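Local atomic coordinates of cryptochrome DASH, chloroplastic/mitochondrial (Arabidopsis thaliana, PDB entry 2J4D), a protein that binds FAD and a folate light antenna, repairs cyclobutane pyrimidine dimers in single-stranded DNA as a photolyase, and may also act as a blue-light photoreceptor. Residues A[97-100]-A[101-104]; A[105-108]-A[109-113]; A[307-310]-A[311-315]; A[397-400]-A[401-405]; A[446-450]-A[451-455]. All blocks are in the same frame, centred on the assembly; numbering follows the deposited sequence.

Contact 1 (A[97-100]-A[101-104])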
loop_
_atom_site.group_PDB
_atom_site.type_symbol
_atom_site.label_atom_id
_atom_site.label_comp_id
_atom_site.label_asym_id
_atom_site.label_seq_id
_atom_site.Cartn_x
_atom_site.Cartn_y
_atom_site.Cartn_z
ATOM N N PHE A 97 -0.856 -10.965 -5.124
ATOM C CA PHE A 97 -1.461 -10.474 -3.886
ATOM C C PHE A 97 -2.848 -9.891 -4.208
ATOM O O PHE A 97 -3.813 -10.119 -3.472
ATOM C CB PHE A 97 -0.548 -9.411 -3.259
ATOM C CG PHE A 97 -0.977 -8.962 -1.885
ATOM C CD1 PHE A 97 -0.562 -9.658 -0.742
ATOM C CD2 PHE A 97 -1.754 -7.820 -1.728
ATOM C CE1 PHE A 97 -0.910 -9.217 0.538
ATOM C CE2 PHE A 97 -2.117 -7.360 -0.445
ATOM C CZ PHE A 97 -1.692 -8.058 0.690
ATOM N N LEU A 98 -2.957 -9.150 -5.312
ATOM C CA LEU A 98 -4.250 -8.585 -5.707
ATOM C C LEU A 98 -5.299 -9.681 -5.908
ATOM O O LEU A 98 -6.431 -9.549 -5.442
ATOM C CB LEU A 98 -4.131 -7.769 -7.009
ATOM C CG LEU A 98 -5.455 -7.440 -7.729
ATOM C CD1 LEU A 98 -6.354 -6.605 -6.826
ATOM C CD2 LEU A 98 -5.174 -6.666 -9.020
ATOM N N MET A 99 -4.939 -10.764 -6.597
ATOM C CA MET A 99 -5.912 -11.834 -6.825
ATOM C C MET A 99 -6.414 -12.401 -5.498
ATOM O O MET A 99 -7.611 -12.641 -5.338
ATOM C CB MET A 99 -5.318 -12.961 -7.690
ATOM C CG MET A 99 -4.871 -12.513 -9.088
ATOM S SD MET A 99 -6.120 -11.512 -9.972
ATOM C CE MET A 99 -5.125 -10.232 -10.657
ATOM N N GLU A 100 -5.509 -12.624 -4.549
ATOM C CA GLU A 100 -5.929 -13.135 -3.248
ATOM C C GLU A 100 -6.879 -12.133 -2.586
ATOM O O GLU A 100 -7.852 -12.535 -1.947
ATOM C CB GLU A 100 -4.712 -13.411 -2.354
ATOM C CG GLU A 100 -3.811 -14.506 -2.927
ATOM C CD GLU A 100 -2.633 -14.864 -2.039
ATOM O OE1 GLU A 100 -1.908 -13.954 -1.589
ATOM O OE2 GLU A 100 -2.422 -16.072 -1.804
ATOM N N CYS A 101 -6.608 -10.835 -2.749
ATOM C CA CYS A 101 -7.476 -9.798 -2.174
ATOM C C CYS A 101 -8.887 -9.882 -2.752
ATOM O O CYS A 101 -9.873 -9.741 -2.030
ATOM C CB CYS A 101 -6.931 -8.394 -2.462
ATOM S SG CYS A 101 -5.421 -7.952 -1.567
ATOM N N LEU A 102 -8.975 -10.092 -4.062
ATOM C CA LEU A 102 -10.273 -10.178 -4.727
ATOM C C LEU A 102 -11.041 -11.420 -4.292
ATOM O O LEU A 102 -12.238 -11.347 -4.043
ATOM C CB LEU A 102 -10.094 -10.170 -6.247
ATOM C CG LEU A 102 -9.475 -8.880 -6.807
ATOM C CD1 LEU A 102 -9.296 -9.027 -8.315
ATOM C CD2 LEU A 102 -10.370 -7.668 -6.489
ATOM N N VAL A 103 -10.356 -12.557 -4.205
ATOM C CA VAL A 103 -11.009 -13.791 -3.771
ATOM C C VAL A 103 -11.614 -13.572 -2.387
ATOM O O VAL A 103 -12.775 -13.914 -2.141
ATOM C CB VAL A 103 -10.004 -14.971 -3.687
ATOM C CG1 VAL A 103 -10.644 -16.166 -2.968
ATOM C CG2 VAL A 103 -9.570 -15.382 -5.085
ATOM N N ASP A 104 -10.828 -12.983 -1.490
ATOM C CA ASP A 104 -11.272 -12.742 -0.121
ATOM C C ASP A 104 -12.419 -11.732 -0.025
ATOM O O ASP A 104 -13.335 -11.902 0.790
ATOM C CB ASP A 104 -10.082 -12.277 0.729
ATOM C CG ASP A 104 -10.417 -12.175 2.209
ATOM O OD1 ASP A 104 -10.726 -13.218 2.827
ATOM O OD2 ASP A 104 -10.367 -11.051 2.755
#

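Contact 2 (A[105-108]-A[109-113])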
loop_
_atom_site.group_PDB
_atom_site.type_symbol
_atom_site.label_atom_id
_atom_site.label_comp_id
_atom_site.label_asym_id
_atom_site.label_seq_id
_atom_site.Cartn_x
_atom_site.Cartn_y
_atom_site.Cartn_z
ATOM N N LEU A 105 -12.372 -10.682 -0.843
ATOM C CA LEU A 105 -13.435 -9.680 -0.821
ATOM C C LEU A 105 -14.759 -10.321 -1.240
ATOM O O LEU A 105 -15.789 -10.103 -0.609
ATOM C CB LEU A 105 -13.104 -8.508 -1.760
ATOM C CG LEU A 105 -14.192 -7.430 -1.911
ATOM C CD1 LEU A 105 -14.572 -6.844 -0.545
ATOM C CD2 LEU A 105 -13.671 -6.320 -2.830
ATOM N N ARG A 106 -14.737 -11.102 -2.312
ATOM C CA ARG A 106 -15.961 -11.769 -2.745
ATOM C C ARG A 106 -16.487 -12.633 -1.595
ATOM O O ARG A 106 -17.669 -12.617 -1.284
ATOM C CB ARG A 106 -15.691 -12.638 -3.978
ATOM C CG ARG A 106 -16.785 -13.669 -4.274
ATOM C CD ARG A 106 -16.551 -14.352 -5.615
ATOM N NE ARG A 106 -16.995 -13.510 -6.724
ATOM C CZ ARG A 106 -16.695 -13.717 -8.004
ATOM N NH1 ARG A 106 -15.932 -14.745 -8.364
ATOM N NH2 ARG A 106 -17.176 -12.900 -8.933
ATOM N N LYS A 107 -15.597 -13.383 -0.961
ATOM C CA LYS A 107 -15.993 -14.242 0.147
ATOM C C LYS A 107 -16.642 -13.452 1.282
ATOM O O LYS A 107 -17.696 -13.833 1.793
ATOM C CB LYS A 107 -14.774 -15.003 0.666
ATOM C CG LYS A 107 -14.997 -15.759 1.962
ATOM C CD LYS A 107 -13.749 -16.545 2.336
ATOM C CE LYS A 107 -13.463 -16.474 3.833
ATOM N NZ LYS A 107 -12.249 -17.264 4.200
ATOM N N ASN A 108 -16.020 -12.348 1.680
ATOM C CA ASN A 108 -16.563 -11.547 2.771
ATOM C C ASN A 108 -17.851 -10.820 2.399
ATOM O O ASN A 108 -18.708 -10.589 3.256
ATOM C CB ASN A 108 -15.508 -10.561 3.278
ATOM C CG ASN A 108 -14.381 -11.262 4.005
ATOM O OD1 ASN A 108 -14.628 -12.196 4.770
ATOM N ND2 ASN A 108 -13.145 -10.822 3.784
ATOM N N LEU A 109 -17.996 -10.457 1.128
ATOM C CA LEU A 109 -19.223 -9.798 0.696
ATOM C C LEU A 109 -20.342 -10.842 0.740
ATOM O O LEU A 109 -21.460 -10.560 1.190
ATOM C CB LEU A 109 -19.066 -9.237 -0.721
ATOM C CG LEU A 109 -18.229 -7.954 -0.795
ATOM C CD1 LEU A 109 -17.961 -7.595 -2.251
ATOM C CD2 LEU A 109 -18.970 -6.826 -0.095
ATOM N N MET A 110 -20.037 -12.055 0.290
ATOM C CA MET A 110 -21.043 -13.109 0.305
ATOM C C MET A 110 -21.545 -13.384 1.720
ATOM O O MET A 110 -22.726 -13.662 1.926
ATOM C CB MET A 110 -20.485 -14.389 -0.311
ATOM C CG MET A 110 -20.215 -14.256 -1.796
ATOM S SD MET A 110 -19.615 -15.766 -2.534
ATOM C CE MET A 110 -20.139 -15.542 -4.191
ATOM N N LYS A 111 -20.658 -13.292 2.704
ATOM C CA LYS A 111 -21.075 -13.543 4.077
ATOM C C LYS A 111 -22.112 -12.533 4.554
ATOM O O LYS A 111 -22.886 -12.817 5.472
ATOM C CB LYS A 111 -19.863 -13.548 5.007
ATOM C CG LYS A 111 -18.839 -14.594 4.601
ATOM C CD LYS A 111 -17.777 -14.827 5.655
ATOM C CE LYS A 111 -17.032 -13.556 5.994
ATOM N NZ LYS A 111 -15.757 -13.878 6.692
ATOM N N ARG A 112 -22.133 -11.360 3.929
ATOM C CA ARG A 112 -23.091 -10.327 4.297
ATOM C C ARG A 112 -24.271 -10.258 3.321
ATOM O O ARG A 112 -25.020 -9.279 3.308
ATOM C CB ARG A 112 -22.399 -8.963 4.371
ATOM C CG ARG A 112 -21.108 -8.990 5.173
ATOM C CD ARG A 112 -21.083 -7.974 6.294
ATOM N NE ARG A 112 -19.795 -8.007 6.987
ATOM C CZ ARG A 112 -19.462 -7.235 8.020
ATOM N NH1 ARG A 112 -20.324 -6.346 8.503
ATOM N NH2 ARG A 112 -18.257 -7.351 8.569
ATOM N N GLY A 113 -24.432 -11.293 2.499
ATOM C CA GLY A 113 -25.544 -11.315 1.559
ATOM C C GLY A 113 -25.332 -10.658 0.205
ATOM O O GLY A 113 -26.285 -10.457 -0.549
HETATM O O HOH W 1 -17.928 -9.891 5.926
#

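Contact 3 (A[307-310]-A[311-315])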
loop_
_atom_site.group_PDB
_atom_site.type_symbol
_atom_site.label_atom_id
_atom_site.label_comp_id
_atom_site.label_asym_id
_atom_site.label_seq_id
_atom_site.Cartn_x
_atom_site.Cartn_y
_atom_site.Cartn_z
ATOM N N GLN A 307 -5.970 1.831 20.492
ATOM C CA GLN A 307 -6.615 2.388 21.681
ATOM C C GLN A 307 -6.956 1.271 22.655
ATOM O O GLN A 307 -6.755 1.400 23.866
ATOM C CB GLN A 307 -7.913 3.111 21.318
ATOM C CG GLN A 307 -7.757 4.452 20.619
ATOM C CD GLN A 307 -9.113 5.057 20.299
ATOM O OE1 GLN A 307 -9.927 4.455 19.580
ATOM N NE2 GLN A 307 -9.373 6.243 20.840
ATOM N N ARG A 308 -7.497 0.178 22.130
ATOM C CA ARG A 308 -7.859 -0.939 22.984
ATOM C C ARG A 308 -6.610 -1.545 23.621
ATOM O O ARG A 308 -6.617 -1.912 24.802
ATOM C CB ARG A 308 -8.631 -2.004 22.197
ATOM C CG ARG A 308 -9.248 -3.048 23.127
ATOM C CD ARG A 308 -10.328 -3.899 22.470
ATOM N NE ARG A 308 -9.775 -5.043 21.755
ATOM C CZ ARG A 308 -9.538 -5.057 20.452
ATOM N NH1 ARG A 308 -9.815 -3.983 19.727
ATOM N NH2 ARG A 308 -9.027 -6.141 19.879
ATOM N N TYR A 309 -5.534 -1.632 22.844
ATOM C CA TYR A 309 -4.281 -2.178 23.352
ATOM C C TYR A 309 -3.763 -1.317 24.500
ATOM O O TYR A 309 -3.358 -1.839 25.551
ATOM C CB TYR A 309 -3.234 -2.220 22.241
ATOM C CG TYR A 309 -1.925 -2.883 22.627
ATOM C CD1 TYR A 309 -1.703 -4.237 22.372
ATOM C CD2 TYR A 309 -0.893 -2.146 23.215
ATOM C CE1 TYR A 309 -0.482 -4.840 22.683
ATOM C CE2 TYR A 309 0.324 -2.737 23.530
ATOM C CZ TYR A 309 0.527 -4.084 23.259
ATOM O OH TYR A 309 1.747 -4.665 23.547
ATOM N N GLU A 310 -3.783 -0.000 24.305
ATOM C CA GLU A 310 -3.298 0.916 25.330
ATOM C C GLU A 310 -4.106 0.801 26.615
ATOM O O GLU A 310 -3.556 0.926 27.707
ATOM C CB GLU A 310 -3.325 2.368 24.827
ATOM C CG GLU A 310 -2.388 2.626 23.653
ATOM C CD GLU A 310 -2.079 4.091 23.462
ATOM O OE1 GLU A 310 -2.982 4.927 23.689
ATOM O OE2 GLU A 310 -0.936 4.410 23.068
ATOM N N LYS A 311 -5.406 0.549 26.484
ATOM C CA LYS A 311 -6.274 0.419 27.651
ATOM C C LYS A 311 -6.101 -0.915 28.375
ATOM O O LYS A 311 -6.016 -0.964 29.602
ATOM C CB LYS A 311 -7.741 0.565 27.234
ATOM C CG LYS A 311 -8.747 0.386 28.375
ATOM C CD LYS A 311 -10.185 0.483 27.860
ATOM C CE LYS A 311 -11.209 0.450 28.992
ATOM N NZ LYS A 311 -11.202 -0.840 29.746
ATOM N N GLU A 312 -6.039 -1.995 27.610
ATOM C CA GLU A 312 -5.923 -3.320 28.191
ATOM C C GLU A 312 -4.518 -3.784 28.550
ATOM O O GLU A 312 -4.338 -4.533 29.515
ATOM C CB GLU A 312 -6.564 -4.338 27.255
ATOM C CG GLU A 312 -8.070 -4.155 27.069
ATOM C CD GLU A 312 -8.645 -5.125 26.043
ATOM O OE1 GLU A 312 -7.894 -6.013 25.590
ATOM O OE2 GLU A 312 -9.841 -5.008 25.693
ATOM N N ARG A 313 -3.518 -3.357 27.788
ATOM C CA ARG A 313 -2.167 -3.808 28.076
ATOM C C ARG A 313 -1.208 -2.703 28.467
ATOM O O ARG A 313 -0.913 -2.531 29.651
ATOM C CB ARG A 313 -1.623 -4.617 26.895
ATOM C CG ARG A 313 -2.439 -5.888 26.636
ATOM C CD ARG A 313 -1.841 -6.753 25.542
ATOM N NE ARG A 313 -2.562 -8.013 25.386
ATOM C CZ ARG A 313 -2.212 -8.976 24.534
ATOM N NH1 ARG A 313 -1.146 -8.829 23.758
ATOM N NH2 ARG A 313 -2.934 -10.084 24.449
ATOM N N VAL A 314 -0.718 -1.951 27.493
ATOM C CA VAL A 314 0.208 -0.879 27.810
ATOM C C VAL A 314 0.174 0.281 26.831
ATOM O O VAL A 314 -0.078 0.108 25.638
ATOM C CB VAL A 314 1.661 -1.418 27.911
ATOM C CG1 VAL A 314 1.962 -2.335 26.750
ATOM C CG2 VAL A 314 2.651 -0.267 27.927
ATOM N N ALA A 315 0.408 1.471 27.361
ATOM C CA ALA A 315 0.458 2.674 26.554
ATOM C C ALA A 315 1.859 3.239 26.758
ATOM O O ALA A 315 2.257 3.532 27.889
ATOM C CB ALA A 315 -0.585 3.664 27.027
#

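Contact 4 (A[397-400]-A[401-405])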
loop_
_atom_site.group_PDB
_atom_site.type_symbol
_atom_site.label_atom_id
_atom_site.label_comp_id
_atom_site.label_asym_id
_atom_site.label_seq_id
_atom_site.Cartn_x
_atom_site.Cartn_y
_atom_site.Cartn_z
ATOM N N VAL A 397 18.844 2.003 -0.151
ATOM C CA VAL A 397 18.979 1.743 -1.585
ATOM C C VAL A 397 18.625 2.967 -2.419
ATOM O O VAL A 397 19.145 3.142 -3.523
ATOM C CB VAL A 397 18.137 0.518 -2.059
ATOM C CG1 VAL A 397 18.589 -0.719 -1.316
ATOM C CG2 VAL A 397 16.635 0.757 -1.852
ATOM N N CYS A 398 17.746 3.815 -1.890
ATOM C CA CYS A 398 17.363 5.039 -2.594
ATOM C C CYS A 398 18.566 5.986 -2.641
ATOM O O CYS A 398 18.912 6.541 -3.694
ATOM C CB CYS A 398 16.195 5.725 -1.871
ATOM S SG CYS A 398 15.942 7.452 -2.370
ATOM N N SER A 399 19.199 6.178 -1.493
ATOM C CA SER A 399 20.369 7.051 -1.424
ATOM C C SER A 399 21.475 6.516 -2.336
ATOM O O SER A 399 22.118 7.271 -3.060
ATOM C CB SER A 399 20.885 7.128 0.019
ATOM O OG SER A 399 22.013 7.986 0.110
ATOM N N PHE A 400 21.689 5.205 -2.307
ATOM C CA PHE A 400 22.724 4.599 -3.137
ATOM C C PHE A 400 22.502 4.856 -4.630
ATOM O O PHE A 400 23.425 5.256 -5.357
ATOM C CB PHE A 400 22.785 3.091 -2.898
ATOM C CG PHE A 400 23.917 2.415 -3.622
ATOM C CD1 PHE A 400 25.211 2.456 -3.107
ATOM C CD2 PHE A 400 23.694 1.755 -4.827
ATOM C CE1 PHE A 400 26.268 1.846 -3.782
ATOM C CE2 PHE A 400 24.744 1.140 -5.513
ATOM C CZ PHE A 400 26.035 1.187 -4.988
ATOM N N LEU A 401 21.280 4.618 -5.092
ATOM C CA LEU A 401 20.966 4.819 -6.499
ATOM C C LEU A 401 21.149 6.255 -6.937
ATOM O O LEU A 401 21.717 6.529 -8.000
ATOM C CB LEU A 401 19.530 4.386 -6.796
ATOM C CG LEU A 401 19.142 4.563 -8.269
ATOM C CD1 LEU A 401 18.265 3.403 -8.700
ATOM C CD2 LEU A 401 18.441 5.902 -8.479
ATOM N N VAL A 402 20.663 7.174 -6.115
ATOM C CA VAL A 402 20.741 8.589 -6.426
ATOM C C VAL A 402 22.112 9.227 -6.221
ATOM O O VAL A 402 22.616 9.922 -7.100
ATOM C CB VAL A 402 19.720 9.397 -5.582
ATOM C CG1 VAL A 402 19.947 10.896 -5.771
ATOM C CG2 VAL A 402 18.299 9.020 -5.981
ATOM N N ARG A 403 22.707 8.987 -5.060
ATOM C CA ARG A 403 23.981 9.611 -4.726
ATOM C C ARG A 403 25.258 8.865 -5.087
ATOM O O ARG A 403 26.221 9.477 -5.537
ATOM C CB ARG A 403 23.977 9.967 -3.238
ATOM C CG ARG A 403 22.796 10.861 -2.874
ATOM C CD ARG A 403 22.924 11.490 -1.498
ATOM N NE ARG A 403 21.921 12.538 -1.316
ATOM C CZ ARG A 403 20.618 12.303 -1.204
ATOM N NH1 ARG A 403 20.176 11.055 -1.246
ATOM N NH2 ARG A 403 19.759 13.306 -1.074
ATOM N N ASP A 404 25.276 7.555 -4.893
ATOM C CA ASP A 404 26.463 6.782 -5.219
ATOM C C ASP A 404 26.510 6.429 -6.698
ATOM O O ASP A 404 27.573 6.482 -7.316
ATOM C CB ASP A 404 26.514 5.524 -4.361
ATOM C CG ASP A 404 26.720 5.842 -2.894
ATOM O OD1 ASP A 404 27.791 6.395 -2.554
ATOM O OD2 ASP A 404 25.810 5.553 -2.086
ATOM N N MET A 405 25.357 6.091 -7.271
ATOM C CA MET A 405 25.293 5.734 -8.684
ATOM C C MET A 405 24.986 6.923 -9.586
ATOM O O MET A 405 25.245 6.872 -10.788
ATOM C CB MET A 405 24.252 4.639 -8.912
ATOM C CG MET A 405 24.569 3.352 -8.190
ATOM S SD MET A 405 23.410 2.060 -8.616
ATOM C CE MET A 405 24.249 1.282 -9.951
HETATM O O HOH W 2 24.103 6.202 -0.235
#

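Contact 5 (A[446-450]-A[451-455])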
loop_
_atom_site.group_PDB
_atom_site.type_symbol
_atom_site.label_atom_id
_atom_site.label_comp_id
_atom_site.label_asym_id
_atom_site.label_seq_id
_atom_site.Cartn_x
_atom_site.Cartn_y
_atom_site.Cartn_z
ATOM N N ARG A 446 19.570 13.873 2.790
ATOM C CA ARG A 446 20.727 13.232 3.385
ATOM C C ARG A 446 21.364 12.094 2.619
ATOM O O ARG A 446 20.743 11.462 1.765
ATOM C CB ARG A 446 20.387 12.756 4.796
ATOM C CG ARG A 446 19.171 11.881 4.876
ATOM C CD ARG A 446 19.024 11.323 6.277
ATOM N NE ARG A 446 20.292 10.760 6.736
ATOM C CZ ARG A 446 20.436 10.009 7.822
ATOM N NH1 ARG A 446 19.385 9.715 8.575
ATOM N NH2 ARG A 446 21.636 9.547 8.151
ATOM N N TYR A 447 22.634 11.864 2.924
ATOM C CA TYR A 447 23.396 10.799 2.300
ATOM C C TYR A 447 23.536 9.674 3.320
ATOM O O TYR A 447 23.934 9.912 4.463
ATOM C CB TYR A 447 24.787 11.299 1.912
ATOM C CG TYR A 447 25.680 10.201 1.384
ATOM C CD1 TYR A 447 25.704 9.887 0.026
ATOM C CD2 TYR A 447 26.458 9.433 2.252
ATOM C CE1 TYR A 447 26.479 8.837 -0.455
ATOM C CE2 TYR A 447 27.234 8.379 1.783
ATOM C CZ TYR A 447 27.241 8.086 0.430
ATOM O OH TYR A 447 28.018 7.049 -0.041
ATOM N N PHE A 448 23.201 8.455 2.918
ATOM C CA PHE A 448 23.335 7.319 3.817
ATOM C C PHE A 448 24.663 6.609 3.554
ATOM O O PHE A 448 24.916 6.122 2.450
ATOM C CB PHE A 448 22.178 6.337 3.633
ATOM C CG PHE A 448 20.862 6.847 4.150
ATOM C CD1 PHE A 448 20.224 7.921 3.537
ATOM C CD2 PHE A 448 20.262 6.257 5.256
ATOM C CE1 PHE A 448 19.005 8.399 4.022
ATOM C CE2 PHE A 448 19.043 6.730 5.746
ATOM C CZ PHE A 448 18.416 7.801 5.127
ATOM N N SER A 449 25.514 6.573 4.571
ATOM C CA SER A 449 26.807 5.912 4.466
ATOM C C SER A 449 26.579 4.412 4.573
ATOM O O SER A 449 26.132 3.925 5.606
ATOM C CB SER A 449 27.723 6.372 5.602
ATOM O OG SER A 449 28.887 5.564 5.668
ATOM N N ILE A 450 26.881 3.681 3.508
ATOM C CA ILE A 450 26.687 2.236 3.517
ATOM C C ILE A 450 27.415 1.547 4.666
ATOM O O ILE A 450 26.841 0.694 5.344
ATOM C CB ILE A 450 27.105 1.606 2.161
ATOM C CG1 ILE A 450 25.935 1.674 1.176
ATOM C CG2 ILE A 450 27.512 0.149 2.351
ATOM C CD1 ILE A 450 25.353 3.060 0.982
ATOM N N PRO A 451 28.685 1.904 4.910
ATOM C CA PRO A 451 29.406 1.258 6.010
ATOM C C PRO A 451 28.762 1.510 7.368
ATOM O O PRO A 451 28.603 0.589 8.163
ATOM C CB PRO A 451 30.806 1.864 5.912
ATOM C CG PRO A 451 30.542 3.224 5.364
ATOM C CD PRO A 451 29.522 2.938 4.278
ATOM N N LYS A 452 28.394 2.759 7.636
ATOM C CA LYS A 452 27.771 3.092 8.912
ATOM C C LYS A 452 26.410 2.436 9.057
ATOM O O LYS A 452 26.061 1.941 10.126
ATOM C CB LYS A 452 27.624 4.606 9.066
ATOM C CG LYS A 452 28.939 5.331 9.266
ATOM C CD LYS A 452 28.720 6.814 9.495
ATOM C CE LYS A 452 30.049 7.554 9.544
ATOM N NZ LYS A 452 29.864 9.033 9.515
ATOM N N GLN A 453 25.630 2.443 7.983
ATOM C CA GLN A 453 24.314 1.831 8.033
ATOM C C GLN A 453 24.473 0.345 8.328
ATOM O O GLN A 453 23.753 -0.218 9.158
ATOM C CB GLN A 453 23.579 2.044 6.707
ATOM C CG GLN A 453 23.242 3.511 6.437
ATOM C CD GLN A 453 22.246 4.073 7.441
ATOM O OE1 GLN A 453 21.137 3.560 7.579
ATOM N NE2 GLN A 453 22.637 5.133 8.142
ATOM N N ALA A 454 25.437 -0.288 7.664
ATOM C CA ALA A 454 25.672 -1.709 7.879
ATOM C C ALA A 454 26.040 -1.965 9.334
ATOM O O ALA A 454 25.555 -2.911 9.954
ATOM C CB ALA A 454 26.787 -2.204 6.961
ATOM N N GLN A 455 26.894 -1.108 9.877
ATOM C CA GLN A 455 27.340 -1.254 11.256
ATOM C C GLN A 455 26.219 -0.990 12.250
ATOM O O GLN A 455 26.085 -1.704 13.244
ATOM C CB GLN A 455 28.513 -0.307 11.523
ATOM C CG GLN A 455 29.132 -0.445 12.902
ATOM C CD GLN A 455 29.470 -1.886 13.258
ATOM O OE1 GLN A 455 29.815 -2.692 12.390
ATOM N NE2 GLN A 455 29.385 -2.210 14.544
HETATM O O HOH W 3 24.682 7.257 7.444
#

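Contact 1 (A[97-100]-A[101-104])
Cys101 sets its sulfur against the ring of Phe97 one helical turn earlier, SG lying 3.5 Å from CE2. Measured to the ring centroid the sulfur is 4.2 Å away, 43° off the ring normal, so this Cys sulfur-aromatic contact is oblique. A chi1 of -172° turns Phe97 CG anti to the backbone N and beside the carbonyl carbon, which brings the CD2-CE2 side of the ring to SG. One residue further along, Leu98 and Leu102 cross obliquely: the CD1 methyl of Leu98 meets CG of Leu102 at 3.9 Å, beside the backbone bond from Leu102 N to Leu98 O. These four residues form the tight, buried part of helix 92-111. Leu98 and Leu102 pack on Tyr72 of strand 67-74, while Phe97 meets Trp291 edge-to-face and Cys101 touches Cys296. Between the two segments Met99 and Val103 pack more loosely. Met99, which also lies on Leu74 and Pro230, comes only within 4.4 Å of Leu102, SD to CD1, and Val103 is exposed, its CG2 resting 3.4 Å from Met99 O. On the polar side Glu100 and Asp104 join through their backbones and send their carboxylates elsewhere, Glu100 to Arg247 and Asp104 to Ser253. Apolar and sulfur contacts thus attach the helix to the Rossmann-like sheet and the Phe294-Cys296 loop, while its acids hold residues around 247-253 by charge and hydrogen bonds.

Contact 2 (A[105-108]-A[109-113])
Lys111 folds back over the last turn of helix 92-111 and gives its NZ to Asn108 OD1 at 2.8 Å, nearly in line with the amide C=O (165° at the oxygen). The bend at chi3 (-58°) lays the two side chains alongside. The other end of that amide, ND2, makes a weak hydrogen bond to Ser253 OG. Asn108 O is served by a water that donates to it at 2.9 Å and accepts from Arg112 NE, in the plane of the guanidinium. Arg112 NH1 goes on to Pro214 O, and the group makes a cation-pi contact with Phe23. Arg106 bonds through NH2 to Leu116 O and Gly227 O, its CG lying 3.8 Å from the CE methyl of Met110; Lys107 pairs with Asp16. Gly113, at positive phi, is the C-prime residue of a Schellman motif, one of whose two bonds runs from Gly113 N to Met110 O at 3.0 Å. Lys111 and Arg112 put positive charge near the C-terminal end of the helix, which would probably be favourable with its dipole.

Contact 3 (A[307-310]-A[311-315])
The Tyr309 ring carries Arg313 CB over the centre of one face, a CH-pi contact 4.2 Å from the centroid. At its edge, near the ring plane, lies Val314 O, 3.4 Å from CD2, and Val314 CG1 comes within 3.6 Å of CE2. The Arg313 chain crosses Tyr309 at about a right angle, its CD 3.7 Å from CE1; ring and guanidinium planes are 57° apart. Chi1 of -175°, CG anti to the backbone N, stands the ring out from the helix flank to meet them. The Arg308 guanidinium has Glu312 OE2 at its edge, in plane, the side chains alongside and the planes 70° apart. OE2 rests 3.3 Å from Arg308 CG; the salt bridge to NE is long at 3.9 Å, Glu305 being the stronger partner. Tyr309 O accepts from Arg313 N at 2.7 Å and, weakly, from Val314 N. Val314 O, buried without a conventional polar partner, faces Glu310 CA in a CA-H...O contact of 3.3 Å. At the surface end of helix 299-312, Tyr309 OH and Arg313 NH1 both bind Asp267; Arg313 NH1 also bonds to O of Trp264 in helix 252-265, whose ring meets Tyr309 edge-to-face, and Glu310 reaches Thr319 of helix 317-339.

Contact 4 (A[397-400]-A[401-405])
Phe400 O is gripped by two amides, Met405 N at 2.8 Å and Asp404 N at 3.0 Å, the latter bond weak, with an N-H...O angle of 127°. The Met405 bond is the straighter of the two at the oxygen (174°) and spans five residues. Both side chains come to the same side of the Phe400 ring: Asp404 OD2 lies 3.3 Å from CD1, and Met405 SD 3.5 Å from CE2, an oblique Met-aromatic contact. A wider pi-type turn lies at 401-404, in the last part of helix 391-404 of the FAD-binding domain, and Cys398 on the same helix has its side chain about 4 Å from the bound FAD. A water accepts from Ser399 OG at 2.8 Å and donates to Asp404 OD2 at 2.6 Å, tying one turn of the helix to the next. Ser399 OG also bonds to Phe448 N. The other carboxylate oxygen, Asp404 OD1, takes Tyr447 OH and Lys495 N, so both oxygens of this buried acid are supplied with donors. Arg403 sends NH1 to Gly435 O.

Contact 5 (A[446-450]-A[451-455])
Gln453 turns back toward Phe448 through two like bends, chi1 -66° and chi2 -65°, which set its amide against the ring edge. OE1 lies in the ring plane, 3.7 Å from CD2, with amide and ring 77° apart; one ring face is occupied by Arg446 NE. The fold of the side chain also puts CG 3.0 Å from Ser449 O, which accepts the backbone bond of Gln453 N at 2.8 Å. Both ends of the amide are engaged: OE1 takes Arg392 NH1, and NE2 donates to a water 3.0 Å away that also accepts from Ser449 N. Ser449 is the N-cap of helix 450-457, although its side-chain bond to Lys452 N is weak and the position of OG less sure. Next in line, Ile450 O receives Ala454 N at 2.9 Å, continuing the pattern begun by Gln453 N to Ser449 O. The loop before the helix runs against helix 391-404, Phe448 packing on Arg392 and Gln395, while Ile450 and Ala454 rest on helix 374-386 and Pro451 touches Trp481.

How the contacts relate
Contacts 1 and 2 are successive parts of helix 92-111 in the alpha/beta domain: the first is buried and held by leucines, sulfur and an aromatic ring, the second is partly buried and dominated by cations, an amide and a water at the helix end. In the FAD-binding domain contact 4 is buried, like contact 1, and contact 5 partly buried, like contact 2. These two touch by hydrogen bonds and by packing of Arg403 on Tyr447; the last turns of helix 391-404 thereby meet the loop leading into helix 450-457. Contact 3 is the surface member. Contact 2 ends its helix with a Schellman motif; in contacts 3 and 4 one carbonyl takes two amides, one weakly, with a pi-type turn in contact 4.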